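Local coordinates for protein rhomboid protease GlpG (Haemophilus influenzae, PDB 2NR9) that cleaves membrane proteins within the lipid bilayer, probably type-1 transmembrane segments, as a rhomboid-type serine protease with a serine and histidine dyad, at residues A[21-24]-A[25-29]; A[74-77]-A[78-81]; A[88-91]-A[92-95]; A[102-105]-A[106-109]. The protein carries 2 engineered substitutions. All coordinates share one frame; numbering follows the deposited sequence. Where two conformers were deposited one is given.

Contact 1 of 4, residues A[21-24]-A[25-29]; sequences LIYI and AQQLG. Engineered in segment 21-24: I24 (natural residue Leu). With PQE (3,6,12,15,18,21,24-heptaoxahexatriacontan-1-ol), chain F.
Y23 and Q27 meet one turn apart in a local i to i+4 contact toward the end of helix 10-27, the first predicted transmembrane helix. The amide nitrogen NE2 of Q27 sits over one face of the Y23 ring, offset toward the rim, and comes 3.3 Å from CZ of Y23. The amide and ring planes are 37° apart, so the two groups are not flatly stacked. The Q27 chain is bent at its second torsion (chi2 -65°), which folds NE2 back over the tyrosine. Y23 also belongs to the pocket of a bound PQE molecule. Its CD2 lies 4.0 Å from PQE C57.

The backbone bonding changes along this turn. A25 N bonds L21 O at 3.0 Å and Q26 N bonds I22 O, both in the i to i+4 pattern of an alpha helix. After that the i to i+4 bonds of Q27 and L28 are weak. Q27 N makes a shorter i to i+3 bond to I24 O at 2.9 Å.

Q26 crosses Y23 at about a right angle. Its OE1 lies 3.9 Å from Y23 CD1, while its NE2 bonds the carbonyl of H60. I22, on the inner side, packs against I34 and M38 of helix 31-38. On the surface, CG2 of I24, an engineered residue, touches CD1 of L28 at 3.8 Å.

Contact 2 of 4, residues A[74-77]-A[78-81]; sequences FIFG and GMIE
F74 begins this run of helix 63-84 with its carbonyl, which takes a weak bond from G78 N at 3.1 Å. The F74 side chain packs on T12, L13 and T16 of helix 10-27. I75 comes next. Its CG2 lies 4.1 Å from CE of M79, and the two side chains run side by side, pointing the same way. That CG2 also covers one face of the neighbouring F76 ring. The backbone bond from M79 N to I75 O is 3.1 Å.

F76 makes a Met-aromatic contact with M79. SD of M79 stands 4.8 Å from the F76 ring centroid, 52° off the ring normal, and meets CD2 at 3.8 Å. The extended M79 chain carries SD and CE back along the ring. This is a helical i to i+3 pairing within helix 63-84 of the rhomboid domain, near the predicted cytoplasmic end of its membrane span. The F76 side chain also packs on V122 and L123 of helix 116-131, which carries the nucleophile S116.

G77 and G78 follow each other and are both buried. G77 O accepts E81 N at 3.0 Å. The E81 carboxylate is held from outside the segment, by S86 OG, T12 OG1 and I11 N.

Contact 3 of 4, residues A[88-91]-A[92-95]; sequences KLLM and LYVV
L90 and V94 cross at an angle on the surface of helix 86-108, with L90 CD2 3.9 Å from V94 CG2. They are one turn apart. CG2 of V94 lies anti to its own carbonyl carbon, on the side of the backbone N, and this brings it back toward L90. V94 CG2 also rests 3.4 Å from L90 O. That oxygen accepts V94 N in a fairly straight bond (164° at the hydrogen).

On another side of the helix, K88 and L92 make another i to i+4 pairing. In the L92 conformer given, of two deposited, CD1 of L92 lies 3.6 Å from K88 O and 4.1 Å from K88 CG, the start of the aliphatic chain. The K88 chain then bends at its second and third torsions (both 65°) and carries NZ away to a salt bridge with D183 of helix 166-191. L92 N bonds K88 O at 2.9 Å. Both residues also pack on Y125 and W179.

The ring of Y93 presents its edge to L90 O, with Y93 CD2 4.1 Å from that oxygen. Y93 CD2 is 4.4 Å from L90 CD2, a loose contact. The Y93 hydroxyl bonds T57 OG1, and its side chain lies about 11 Å from that of the nucleophile S116.

Four successive i to i+4 backbone bonds run from K88 to V95. They show regular alpha helix through 88-95, in a predicted transmembrane helix of the rhomboid helical bundle, with L92 and Y93 facing the other helices and L90 and V94 facing outward.

Contact 4 of 4, residues A[102-105]-A[106-109]; sequences YVQN and YVSG. With PA6 ((R)-2-(formyloxy)-3-(phosphonooxy)propyl pentanoate), chain C.
Q104 and S108 stand one turn apart at the predicted periplasmic end of helix 86-108 of the rhomboid domain, just past the predicted third membrane span (83-103). Backbone bonds come first. Y106 N bonds Y102 O at 3.2 Å. S108 N bonds Q104 O at 2.9 Å. V107 N is less well placed, with weak bonds to both V103 O and Q104 O. The last bond joins G109 N to N105 O at 2.9 Å. G109 then leaves the helix with positive phi (94°), a conformation that glycine readily adopts.

Polar side chains form a second group. The Q104 chain bends at its second torsion (chi2 70°), and Q104 NE2 lies 3.4 Å from S108 CB. The amide oxygen OE1 turns to a different partner and bonds A168 N. A168 precedes the catalytic H169, and the side chain of Q104 is about 7 Å from that of H169. The amide thus ties the end of this helix to helix 166-191. N105 OD1 lies 3.2 Å from G109 C.

Methyl contacts form a third group. V107 CG2 lies 3.9 Å from Q104 NE2, and V103 and V107 both pack on A167.

A bound PA6 molecule makes the last group. N105 and Y102 belong to its pocket, together with Y40 and D47. The N105 amide is only loosely near it. The Y102 ring meets the ligand at its edge, with PA6 O31 in the ring plane and 3.4 Å from CE1 of Y102.

Contact 2 is the most buried of the four, contact 4 lies on the surface, and contacts 1 and 3 are partly buried. Contacts 3 and 4 share helix 86-108, with centres about 20 Å apart. Contacts 2 and 3 touch across neighbouring helices, where G77 O meets L89 CD2 at 3.5 Å and L89 also packs on E81. Contacts 1 and 4 touch none of the others. Bonding from i to i+4 runs through contacts 2 and 3, with one weak bond in contact 2. Contacts 1 and 4 lie toward helix ends and add i to i+3 bonds, glutamine side chains and a bound ligand beside a tyrosine. Contact 2 has the Met-aromatic pair, contact 3 aliphatic pairs and a lysine bridged to D183.

Contact 1 of 4, residues A[21-24]-A[25-29]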
loop_
_atom_site.group_PDB
_atom_site.type_symbol
_atom_site.label_atom_id
_atom_site.label_comp_id
_atom_site.label_asym_id
_atom_site.label_seq_id
_atom_site.Cartn_x
_atom_site.Cartn_y
_atom_site.Cartn_z
ATOM N N LEU A 21 -7.262 8.966 -11.662
ATOM C CA LEU A 21 -7.750 10.322 -11.931
ATOM C C LEU A 21 -6.707 11.393 -11.646
ATOM O O LEU A 21 -6.580 12.362 -12.392
ATOM C CB LEU A 21 -9.031 10.604 -11.155
ATOM C CG LEU A 21 -10.237 9.761 -11.565
ATOM C CD1 LEU A 21 -11.444 10.106 -10.702
ATOM C CD2 LEU A 21 -10.553 9.967 -13.036
ATOM N N ILE A 22 -5.966 11.217 -10.562
ATOM C CA ILE A 22 -4.923 12.153 -10.210
ATOM C C ILE A 22 -3.748 12.073 -11.197
ATOM O O ILE A 22 -3.226 13.101 -11.628
ATOM C CB ILE A 22 -4.476 11.975 -8.753
ATOM C CG1 ILE A 22 -5.622 12.378 -7.810
ATOM C CG2 ILE A 22 -3.243 12.822 -8.464
ATOM C CD1 ILE A 22 -5.415 11.956 -6.379
ATOM N N TYR A 23 -3.413 10.863 -11.640
ATOM C CA TYR A 23 -2.340 10.695 -12.630
ATOM C C TYR A 23 -2.738 11.354 -13.947
ATOM O O TYR A 23 -2.000 12.174 -14.485
ATOM C CB TYR A 23 -2.018 9.215 -12.853
ATOM C CG TYR A 23 -0.782 8.963 -13.708
ATOM C CD1 TYR A 23 0.491 9.188 -13.199
ATOM C CD2 TYR A 23 -0.889 8.424 -14.985
ATOM C CE1 TYR A 23 1.623 8.924 -13.951
ATOM C CE2 TYR A 23 0.244 8.151 -15.752
ATOM C CZ TYR A 23 1.497 8.407 -15.225
ATOM O OH TYR A 23 2.630 8.143 -15.966
ATOM N N ILE A 24 -3.924 11.016 -14.450
ATOM C CA ILE A 24 -4.416 11.633 -15.675
ATOM C C ILE A 24 -4.321 13.150 -15.552
ATOM O O ILE A 24 -3.845 13.821 -16.460
ATOM C CB ILE A 24 -5.866 11.225 -15.989
ATOM C CG1 ILE A 24 -5.956 9.716 -16.237
ATOM C CG2 ILE A 24 -6.370 11.965 -17.230
ATOM C CD1 ILE A 24 -5.264 9.259 -17.520
ATOM N N ALA A 25 -4.752 13.681 -14.411
ATOM C CA ALA A 25 -4.665 15.113 -14.164
ATOM C C ALA A 25 -3.215 15.587 -14.273
ATOM O O ALA A 25 -2.942 16.658 -14.822
ATOM C CB ALA A 25 -5.242 15.457 -12.792
ATOM N N GLN A 26 -2.285 14.785 -13.760
ATOM C CA GLN A 26 -0.869 15.137 -13.840
ATOM C C GLN A 26 -0.434 15.357 -15.289
ATOM O O GLN A 26 0.445 16.174 -15.562
ATOM C CB GLN A 26 0.008 14.047 -13.201
ATOM C CG GLN A 26 -0.166 13.894 -11.699
ATOM C CD GLN A 26 0.678 12.772 -11.122
ATOM O OE1 GLN A 26 0.162 11.879 -10.454
ATOM N NE2 GLN A 26 1.977 12.796 -11.404
ATOM N N GLN A 27 -1.095 14.664 -16.218
ATOM C CA GLN A 27 -0.700 14.687 -17.636
ATOM C C GLN A 27 -1.308 15.807 -18.502
ATOM O O GLN A 27 -0.798 16.081 -19.591
ATOM C CB GLN A 27 -0.977 13.323 -18.294
ATOM C CG GLN A 27 -0.583 12.109 -17.446
ATOM C CD GLN A 27 0.915 12.011 -17.190
ATOM O OE1 GLN A 27 1.726 12.189 -18.098
ATOM N NE2 GLN A 27 1.279 11.658 -15.964
ATOM N N LEU A 28 -2.395 16.438 -18.050
ATOM C CA LEU A 28 -3.040 17.480 -18.876
ATOM C C LEU A 28 -3.014 18.869 -18.265
ATOM O O LEU A 28 -4.049 19.526 -18.167
ATOM C CB LEU A 28 -4.497 17.135 -19.196
ATOM C CG LEU A 28 -5.037 15.723 -19.077
ATOM C CD1 LEU A 28 -5.890 15.644 -17.800
ATOM C CD2 LEU A 28 -5.899 15.431 -20.285
ATOM N N GLY A 29 -1.839 19.341 -17.895
ATOM C CA GLY A 29 -1.734 20.651 -17.286
ATOM C C GLY A 29 -0.491 20.734 -16.447
ATOM O O GLY A 29 0.503 21.320 -16.862
HETATM O O47 PQE F . 2.585 9.358 -21.214
HETATM C C68 PQE F . 3.906 8.886 -20.907
HETATM C C52 PQE F . 4.241 9.203 -19.451
HETATM O O70 PQE F . 5.542 8.702 -19.140
HETATM C C55 PQE F . 5.487 7.414 -18.525
HETATM C C58 PQE F . 6.875 6.780 -18.535
HETATM O O71 PQE F . 6.761 5.371 -18.336
HETATM C C61 PQE F . 7.173 4.636 -19.490
HETATM C C62 PQE F . 6.768 5.393 -20.750
HETATM C C63 PQE F . 6.170 4.456 -21.794
HETATM C C66 PQE F . 5.358 3.343 -21.143
HETATM C C67 PQE F . 3.870 3.671 -21.146
HETATM O O72 PQE F . 3.160 2.654 -20.438
HETATM C C65 PQE F . 1.754 2.908 -20.418
HETATM C C64 PQE F . 1.046 1.858 -19.566
HETATM O O73 PQE F . -0.314 2.244 -19.353
HETATM C C60 PQE F . -0.421 3.539 -18.761
HETATM C C59 PQE F . -1.499 3.522 -17.683
HETATM O O74 PQE F . -1.731 4.850 -17.210
HETATM C C57 PQE F . -2.354 4.860 -15.924
HETATM C C56 PQE F . -3.426 3.776 -15.855
HETATM O O75 PQE F . -3.031 2.752 -14.940
HETATM C C54 PQE F . -3.604 1.490 -15.285
HETATM C C53 PQE F . -3.492 0.532 -14.103
HETATM O O76 PQE F . -4.732 -0.150 -13.919
HETATM C C51 PQE F . -4.538 -1.540 -13.645
HETATM C C50 PQE F . -5.861 -2.183 -13.234
HETATM C C49 PQE F . -5.629 -3.542 -12.578
HETATM C C48 PQE F . -6.415 -4.644 -13.279
HETATM C C47 PQE F . -6.106 -6.007 -12.667
HETATM C C46 PQE F . -5.444 -6.930 -13.686
HETATM C C45 PQE F . -4.715 -8.078 -12.998
HETATM C C44 PQE F . -3.831 -8.843 -13.981
HETATM C C43 PQE F . -3.229 -10.089 -13.335
HETATM C C42 PQE F . -3.498 -11.336 -14.174
HETATM C C41 PQE F . -2.295 -12.274 -14.179
HETATM C C40 PQE F . -2.004 -12.784 -15.577
#

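Contact 2 of 4, residues A[74-77]-A[78-81]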
loop_
_atom_site.group_PDB
_atom_site.type_symbol
_atom_site.label_atom_id
_atom_site.label_comp_id
_atom_site.label_asym_id
_atom_site.label_seq_id
_atom_site.Cartn_x
_atom_site.Cartn_y
_atom_site.Cartn_z
ATOM N N PHE A 74 -4.902 -3.621 -6.642
ATOM C CA PHE A 74 -6.257 -3.992 -7.005
ATOM C C PHE A 74 -6.513 -5.455 -6.660
ATOM O O PHE A 74 -7.511 -5.786 -6.020
ATOM C CB PHE A 74 -6.532 -3.722 -8.486
ATOM C CG PHE A 74 -7.978 -3.877 -8.869
ATOM C CD1 PHE A 74 -8.884 -2.850 -8.637
ATOM C CD2 PHE A 74 -8.435 -5.049 -9.448
ATOM C CE1 PHE A 74 -10.227 -2.996 -8.969
ATOM C CE2 PHE A 74 -9.773 -5.198 -9.784
ATOM C CZ PHE A 74 -10.668 -4.167 -9.546
ATOM N N ILE A 75 -5.566 -6.314 -7.024
ATOM C CA ILE A 75 -5.667 -7.734 -6.740
ATOM C C ILE A 75 -5.643 -8.063 -5.247
ATOM O O ILE A 75 -6.571 -8.680 -4.735
ATOM C CB ILE A 75 -4.549 -8.534 -7.441
ATOM C CG1 ILE A 75 -4.747 -8.511 -8.958
ATOM C CG2 ILE A 75 -4.529 -9.971 -6.932
ATOM C CD1 ILE A 75 -3.743 -9.378 -9.725
ATOM N N PHE A 76 -4.588 -7.642 -4.549
ATOM C CA PHE A 76 -4.424 -7.992 -3.131
ATOM C C PHE A 76 -5.167 -7.086 -2.149
ATOM O O PHE A 76 -5.583 -7.536 -1.079
ATOM C CB PHE A 76 -2.946 -8.164 -2.770
ATOM C CG PHE A 76 -2.264 -9.275 -3.541
ATOM C CD1 PHE A 76 -1.646 -9.015 -4.756
ATOM C CD2 PHE A 76 -2.321 -10.588 -3.092
ATOM C CE1 PHE A 76 -1.057 -10.043 -5.492
ATOM C CE2 PHE A 76 -1.726 -11.621 -3.820
ATOM C CZ PHE A 76 -1.100 -11.347 -5.022
ATOM N N GLY A 77 -5.302 -5.809 -2.494
ATOM C CA GLY A 77 -6.110 -4.901 -1.700
ATOM C C GLY A 77 -7.542 -5.408 -1.764
ATOM O O GLY A 77 -8.274 -5.388 -0.765
ATOM N N GLY A 78 -7.921 -5.912 -2.938
ATOM C CA GLY A 78 -9.251 -6.485 -3.154
ATOM C C GLY A 78 -9.470 -7.742 -2.328
ATOM O O GLY A 78 -10.518 -7.904 -1.705
ATOM N N MET A 79 -8.492 -8.650 -2.341
ATOM C CA MET A 79 -8.575 -9.854 -1.508
ATOM C C MET A 79 -8.864 -9.478 -0.067
ATOM O O MET A 79 -9.722 -10.078 0.575
ATOM C CB MET A 79 -7.274 -10.655 -1.550
ATOM C CG MET A 79 -7.020 -11.392 -2.836
ATOM S SD MET A 79 -5.608 -12.497 -2.661
ATOM C CE MET A 79 -5.405 -13.049 -4.362
ATOM N N ILE A 80 -8.097 -8.524 0.458
ATOM C CA ILE A 80 -8.270 -8.067 1.840
ATOM C C ILE A 80 -9.673 -7.529 2.070
ATOM O O ILE A 80 -10.345 -7.908 3.028
ATOM C CB ILE A 80 -7.233 -6.975 2.225
ATOM C CG1 ILE A 80 -5.823 -7.566 2.256
ATOM C CG2 ILE A 80 -7.572 -6.367 3.583
ATOM C CD1 ILE A 80 -4.756 -6.576 2.694
ATOM N N GLU A 81 -10.123 -6.650 1.184
ATOM C CA GLU A 81 -11.453 -6.078 1.326
ATOM C C GLU A 81 -12.544 -7.149 1.313
ATOM O O GLU A 81 -13.423 -7.159 2.173
ATOM C CB GLU A 81 -11.724 -5.038 0.246
ATOM C CG GLU A 81 -13.091 -4.400 0.375
ATOM C CD GLU A 81 -13.171 -3.078 -0.334
ATOM O OE1 GLU A 81 -12.374 -2.858 -1.264
ATOM O OE2 GLU A 81 -14.031 -2.253 0.039
#

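Contact 3 of 4, residues A[88-91]-A[92-95]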
loop_
_atom_site.group_PDB
_atom_site.type_symbol
_atom_site.label_atom_id
_atom_site.label_comp_id
_atom_site.label_asym_id
_atom_site.label_seq_id
_atom_site.Cartn_x
_atom_site.Cartn_y
_atom_site.Cartn_z
ATOM N N LYS A 88 -11.190 -2.611 7.293
ATOM C CA LYS A 88 -9.850 -3.155 7.431
ATOM C C LYS A 88 -8.914 -2.605 6.355
ATOM O O LYS A 88 -7.797 -2.179 6.652
ATOM C CB LYS A 88 -9.893 -4.686 7.361
ATOM C CG LYS A 88 -8.534 -5.362 7.472
ATOM C CD LYS A 88 -7.915 -5.136 8.841
ATOM C CE LYS A 88 -8.736 -5.813 9.931
ATOM N NZ LYS A 88 -8.212 -5.505 11.294
ATOM N N LEU A 89 -9.365 -2.626 5.104
ATOM C CA LEU A 89 -8.551 -2.117 4.002
ATOM C C LEU A 89 -8.300 -0.613 4.147
ATOM O O LEU A 89 -7.161 -0.143 4.018
ATOM C CB LEU A 89 -9.210 -2.408 2.656
ATOM C CG LEU A 89 -8.424 -1.886 1.447
ATOM C CD1 LEU A 89 -7.020 -2.506 1.399
ATOM C CD2 LEU A 89 -9.177 -2.144 0.158
ATOM N N LEU A 90 -9.360 0.134 4.450
ATOM C CA LEU A 90 -9.250 1.578 4.594
ATOM C C LEU A 90 -8.206 1.888 5.673
ATOM O O LEU A 90 -7.305 2.692 5.456
ATOM C CB LEU A 90 -10.603 2.189 4.976
ATOM C CG LEU A 90 -10.947 3.558 4.365
ATOM C CD1 LEU A 90 -12.050 4.248 5.169
ATOM C CD2 LEU A 90 -9.724 4.453 4.255
ATOM N N MET A 91 -8.320 1.204 6.816
ATOM C CA MET A 91 -7.386 1.357 7.946
ATOM C C MET A 91 -5.939 1.019 7.592
ATOM O O MET A 91 -5.017 1.776 7.914
ATOM C CB MET A 91 -7.831 0.498 9.138
ATOM C CG MET A 91 -9.011 1.057 9.926
ATOM S SD MET A 91 -9.411 0.018 11.360
ATOM C CE MET A 91 -10.767 0.938 12.085
ATOM N N LEU A 92 -5.723 -0.160 7.025
ATOM C CA LEU A 92 -4.383 -0.533 6.601
ATOM C C LEU A 92 -3.840 0.559 5.677
ATOM O O LEU A 92 -2.676 0.950 5.781
ATOM C CB LEU A 92 -4.409 -1.866 5.845
ATOM C CG LEU A 92 -4.611 -3.169 6.622
ATOM C CD1 LEU A 92 -5.058 -4.280 5.683
ATOM C CD2 LEU A 92 -3.335 -3.560 7.353
ATOM N N TYR A 93 -4.702 1.103 4.819
ATOM C CA TYR A 93 -4.271 2.153 3.877
ATOM C C TYR A 93 -3.827 3.441 4.570
ATOM O O TYR A 93 -2.760 3.993 4.262
ATOM C CB TYR A 93 -5.361 2.462 2.842
ATOM C CG TYR A 93 -5.102 3.739 2.074
ATOM C CD1 TYR A 93 -4.158 3.783 1.049
ATOM C CD2 TYR A 93 -5.767 4.913 2.401
ATOM C CE1 TYR A 93 -3.893 4.967 0.368
ATOM C CE2 TYR A 93 -5.512 6.102 1.722
ATOM C CZ TYR A 93 -4.576 6.124 0.709
ATOM O OH TYR A 93 -4.330 7.302 0.032
ATOM N N VAL A 94 -4.676 3.956 5.452
ATOM C CA VAL A 94 -4.371 5.178 6.160
ATOM C C VAL A 94 -3.084 5.034 6.979
ATOM O O VAL A 94 -2.195 5.881 6.907
ATOM C CB VAL A 94 -5.540 5.610 7.093
ATOM C CG1 VAL A 94 -5.121 6.787 7.940
ATOM C CG2 VAL A 94 -6.780 5.967 6.275
ATOM N N VAL A 95 -2.985 3.931 7.722
ATOM C CA VAL A 95 -1.849 3.668 8.613
ATOM C C VAL A 95 -0.556 3.342 7.873
ATOM O O VAL A 95 0.513 3.851 8.223
ATOM C CB VAL A 95 -2.177 2.548 9.629
ATOM C CG1 VAL A 95 -0.909 2.054 10.321
ATOM C CG2 VAL A 95 -3.214 3.036 10.651
#

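Contact 4 of 4, residues A[102-105]-A[106-109]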
loop_
_atom_site.group_PDB
_atom_site.type_symbol
_atom_site.label_atom_id
_atom_site.label_comp_id
_atom_site.label_asym_id
_atom_site.label_seq_id
_atom_site.Cartn_x
_atom_site.Cartn_y
_atom_site.Cartn_z
ATOM N N TYR A 102 6.379 8.463 6.906
ATOM C CA TYR A 102 7.167 8.890 8.055
ATOM C C TYR A 102 8.588 8.342 7.940
ATOM O O TYR A 102 9.564 9.076 8.079
ATOM C CB TYR A 102 6.519 8.385 9.350
ATOM C CG TYR A 102 7.269 8.758 10.614
ATOM C CD1 TYR A 102 7.004 9.948 11.277
ATOM C CD2 TYR A 102 8.222 7.905 11.155
ATOM C CE1 TYR A 102 7.680 10.289 12.443
ATOM C CE2 TYR A 102 8.912 8.240 12.309
ATOM C CZ TYR A 102 8.637 9.432 12.948
ATOM O OH TYR A 102 9.320 9.760 14.096
ATOM N N VAL A 103 8.687 7.049 7.659
ATOM C CA VAL A 103 9.971 6.371 7.563
ATOM C C VAL A 103 10.789 6.823 6.355
ATOM O O VAL A 103 11.987 7.091 6.476
ATOM C CB VAL A 103 9.795 4.838 7.539
ATOM C CG1 VAL A 103 11.079 4.159 7.121
ATOM C CG2 VAL A 103 9.325 4.336 8.903
ATOM N N GLN A 104 10.149 6.899 5.193
ATOM C CA GLN A 104 10.840 7.341 3.994
ATOM C C GLN A 104 11.369 8.754 4.198
ATOM O O GLN A 104 12.501 9.057 3.840
ATOM C CB GLN A 104 9.919 7.297 2.774
ATOM C CG GLN A 104 10.617 7.690 1.470
ATOM C CD GLN A 104 11.613 6.642 1.009
ATOM O OE1 GLN A 104 11.260 5.483 0.809
ATOM N NE2 GLN A 104 12.863 7.050 0.829
ATOM N N ASN A 105 10.558 9.606 4.815
ATOM C CA ASN A 105 10.953 10.986 5.042
ATOM C C ASN A 105 12.215 11.109 5.891
ATOM O O ASN A 105 13.076 11.950 5.624
ATOM C CB ASN A 105 9.822 11.774 5.694
ATOM C CG ASN A 105 10.178 13.234 5.893
ATOM O OD1 ASN A 105 10.552 13.928 4.945
ATOM N ND2 ASN A 105 10.047 13.714 7.128
ATOM N N TYR A 106 12.307 10.288 6.930
ATOM C CA TYR A 106 13.446 10.338 7.827
ATOM C C TYR A 106 14.757 9.993 7.130
ATOM O O TYR A 106 15.776 10.635 7.371
ATOM C CB TYR A 106 13.230 9.428 9.045
ATOM C CG TYR A 106 14.411 9.393 9.992
ATOM C CD1 TYR A 106 14.676 10.462 10.839
ATOM C CD2 TYR A 106 15.250 8.286 10.052
ATOM C CE1 TYR A 106 15.749 10.439 11.709
ATOM C CE2 TYR A 106 16.328 8.254 10.922
ATOM C CZ TYR A 106 16.573 9.338 11.745
ATOM O OH TYR A 106 17.638 9.321 12.614
ATOM N N VAL A 107 14.730 9.002 6.242
ATOM C CA VAL A 107 15.961 8.576 5.578
ATOM C C VAL A 107 16.294 9.353 4.299
ATOM O O VAL A 107 17.468 9.532 3.978
ATOM C CB VAL A 107 15.973 7.055 5.254
ATOM C CG1 VAL A 107 15.306 6.260 6.373
ATOM C CG2 VAL A 107 15.285 6.787 3.930
ATOM N N SER A 108 15.275 9.828 3.581
ATOM C CA SER A 108 15.525 10.473 2.282
ATOM C C SER A 108 14.879 11.833 2.034
ATOM O O SER A 108 15.115 12.438 0.995
ATOM C CB SER A 108 15.153 9.527 1.136
ATOM O OG SER A 108 15.917 8.335 1.184
ATOM N N GLY A 109 14.047 12.306 2.949
ATOM C CA GLY A 109 13.369 13.583 2.733
ATOM C C GLY A 109 11.993 13.398 2.108
ATOM O O GLY A 109 11.654 12.302 1.659
HETATM O O32 PA6 C . 4.093 13.712 13.653
HETATM C C31 PA6 C . 4.690 12.851 13.030
HETATM C C32 PA6 C . 4.204 11.422 13.033
HETATM C C33 PA6 C . 3.024 11.286 12.076
HETATM C C34 PA6 C . 3.040 9.934 11.372
HETATM C C35 PA6 C . 3.683 8.874 12.240
HETATM O O31 PA6 C . 5.875 13.221 12.274
HETATM C C3 PA6 C . 6.795 14.170 12.807
HETATM C C2 PA6 C . 8.176 13.925 12.214
HETATM O O21 PA6 C . 8.446 14.916 11.225
HETATM C C21 PA6 C . 7.488 15.151 10.156
HETATM O O22 PA6 C . 7.728 15.982 9.295
HETATM C C1 PA6 C . 9.225 13.999 13.317
HETATM O O11 PA6 C . 8.607 13.728 14.576
HETATM P P PA6 C . 9.492 13.488 15.901
HETATM O O13 PA6 C . 9.424 14.809 16.631
HETATM O O14 PA6 C . 8.787 12.352 16.603
HETATM O O12 PA6 C . 10.864 13.139 15.373
#